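PDB 2YJ3: copper-transporting atpase from Sulfolobus solfataricus, which probably couples ATP hydrolysis to the movement of copper or related heavy-metal cations across the cell membrane. Local coordinates for residues 62-67 with 83-88. The protein carries 1 engineered substitution. Numbering follows the deposited sequence.
Sequences VEALSS and VKILEV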
loop_
_atom_site.group_PDB
_atom_site.type_symbol
_atom_site.label_atom_id
_atom_site.label_comp_id
_atom_site.label_asym_id
_atom_site.label_seq_id
_atom_site.Cartn_x
_atom_site.Cartn_y
_atom_site.Cartn_z
ATOM N N VAL A 62 13.617 -17.329 -5.527
ATOM C CA VAL A 62 13.991 -16.728 -4.250
ATOM C C VAL A 62 12.809 -15.962 -3.640
ATOM O O VAL A 62 12.555 -16.039 -2.439
ATOM C CB VAL A 62 15.225 -15.807 -4.380
ATOM C CG1 VAL A 62 15.519 -15.142 -3.051
ATOM C CG2 VAL A 62 16.427 -16.609 -4.851
ATOM N N GLU A 63 12.082 -15.224 -4.468
ATOM C CA GLU A 63 10.961 -14.437 -3.962
ATOM C C GLU A 63 9.849 -15.315 -3.378
ATOM O O GLU A 63 9.031 -14.843 -2.578
ATOM C CB GLU A 63 10.407 -13.526 -5.064
ATOM C CG GLU A 63 11.313 -12.375 -5.429
ATOM C CD GLU A 63 11.325 -11.271 -4.377
ATOM O OE1 GLU A 63 11.126 -11.564 -3.182
ATOM O OE2 GLU A 63 11.527 -10.099 -4.750
ATOM N N ALA A 64 9.820 -16.589 -3.769
ATOM C CA ALA A 64 8.778 -17.497 -3.282
ATOM C C ALA A 64 8.881 -17.781 -1.791
ATOM O O ALA A 64 8.005 -18.415 -1.210
ATOM C CB ALA A 64 8.779 -18.811 -4.074
ATOM N N LEU A 65 9.933 -17.300 -1.150
ATOM C CA LEU A 65 10.111 -17.573 0.280
ATOM C C LEU A 65 9.776 -16.353 1.123
ATOM O O LEU A 65 9.901 -16.376 2.336
ATOM C CB LEU A 65 11.539 -18.028 0.548
ATOM C CG LEU A 65 11.959 -19.233 -0.296
ATOM C CD1 LEU A 65 13.417 -19.640 -0.033
ATOM C CD2 LEU A 65 11.027 -20.403 -0.017
ATOM N N SER A 66 9.349 -15.282 0.468
ATOM C CA SER A 66 8.950 -14.068 1.166
ATOM C C SER A 66 7.446 -13.854 1.043
ATOM O O SER A 66 6.825 -14.310 0.086
ATOM C CB SER A 66 9.689 -12.864 0.591
ATOM O OG SER A 66 8.944 -11.681 0.808
ATOM N N SER A 67 6.864 -13.159 2.017
ATOM C CA SER A 67 5.433 -12.877 2.016
ATOM C C SER A 67 5.176 -11.418 1.643
ATOM O O SER A 67 4.036 -10.958 1.594
ATOM C CB SER A 67 4.811 -13.219 3.380
ATOM O OG SER A 67 5.503 -12.565 4.432
ATOM N N VAL A 83 7.198 -20.479 -15.884
ATOM C CA VAL A 83 8.408 -21.015 -15.283
ATOM C C VAL A 83 8.074 -21.665 -13.945
ATOM O O VAL A 83 7.110 -21.275 -13.286
ATOM C CB VAL A 83 9.497 -19.932 -15.134
ATOM C CG1 VAL A 83 9.819 -19.333 -16.497
ATOM C CG2 VAL A 83 9.041 -18.843 -14.185
ATOM N N LYS A 84 8.853 -22.672 -13.556
ATOM C CA LYS A 84 8.601 -23.364 -12.295
ATOM C C LYS A 84 9.567 -22.924 -11.206
ATOM O O LYS A 84 10.684 -22.506 -11.481
ATOM C CB LYS A 84 8.638 -24.887 -12.460
ATOM C CG LYS A 84 9.951 -25.436 -12.970
ATOM C CD LYS A 84 9.985 -26.967 -12.917
ATOM C CE LYS A 84 11.344 -27.496 -13.383
ATOM N NZ LYS A 84 11.385 -28.978 -13.545
ATOM N N ILE A 85 9.105 -23.010 -9.967
ATOM C CA ILE A 85 9.903 -22.650 -8.807
ATOM C C ILE A 85 11.024 -23.658 -8.565
ATOM O O ILE A 85 10.799 -24.870 -8.561
ATOM C CB ILE A 85 9.030 -22.556 -7.547
ATOM C CG1 ILE A 85 7.996 -21.446 -7.704
ATOM C CG2 ILE A 85 9.890 -22.269 -6.329
ATOM C CD1 ILE A 85 8.608 -20.074 -7.874
ATOM N N LEU A 86 12.228 -23.141 -8.345
ATOM C CA LEU A 86 13.419 -23.968 -8.147
ATOM C C LEU A 86 13.797 -24.075 -6.664
ATOM O O LEU A 86 13.427 -23.223 -5.852
ATOM C CB LEU A 86 14.583 -23.388 -8.956
ATOM C CG LEU A 86 14.723 -23.760 -10.439
ATOM C CD1 LEU A 86 13.508 -24.518 -10.961
ATOM C CD2 LEU A 86 15.023 -22.528 -11.306
ATOM N N GLU A 87 14.533 -25.118 -6.299
ATOM C CA GLU A 87 14.981 -25.240 -4.908
ATOM C C GLU A 87 16.027 -24.187 -4.530
ATOM O O GLU A 87 17.079 -24.091 -5.151
ATOM C CB GLU A 87 15.511 -26.648 -4.614
ATOM N N VAL A 88 15.725 -23.411 -3.492
ATOM C CA VAL A 88 16.647 -22.415 -2.943
ATOM C C VAL A 88 17.236 -22.865 -1.605
ATOM O O VAL A 88 16.543 -23.477 -0.795
ATOM C CB VAL A 88 15.932 -21.076 -2.683
ATOM C CG1 VAL A 88 16.914 -20.029 -2.061
ATOM C CG2 VAL A 88 15.280 -20.556 -3.960
#
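Val88 pushes one methyl, CG2, into a shallow hollow on the flank of Val62, whose floor is that residue's own backbone. The methyl rests 4.0 Å from Val62 N and equally near its CA, while Val62 CG2 forms the raised rim at 4.2 Å from Val88 CG2. Val62 directs its CB away from the loop, so backbone as much as side chain receives the knob. With CG1 of Val88 anti to its backbone N (chi1 178°), CG2 is left beside that N and reaches the hollow, while CB and CG1 face Leu65. There Leu65 CD1 lies 3.9 Å from Val88 CB and 4.1 Å from Val88 CG1, the two side chains passing each other in opposite directions. Val88 thus spans two neighbouring bumps on one side, residues three apart in sequence that the type I turn from Glu63 to Ser66 brings together.

Farther back along the loop the roles reverse: the bump belongs to 62-67. The methyl of Ala64 nests against the fork of Ile85, with CB 4.0 Å from Ile85 CD1 and 4.3 Å from Ile85 CG2. Together the three apolar pairs bury a modest 197 Å², both sides summed, near the surface.

The example illustrates how helix 53-63 and the turn from Glu63 can dock a later loop in a nucleotide-binding domain of P-type ATPases. Glu63, whose side chain leads away from the loop, is an ATP- and AMP-binding residue and packs on helix 69-81 and strands 98-103 and 106-111. Ser61 OG ties helix 53-63 to the loop at Leu86 N, and Ile103 of strand 98-103 touches both Val62 and Val88, so that helix and loop, the latter leading into strand 91-94, meet over the antiparallel sheet.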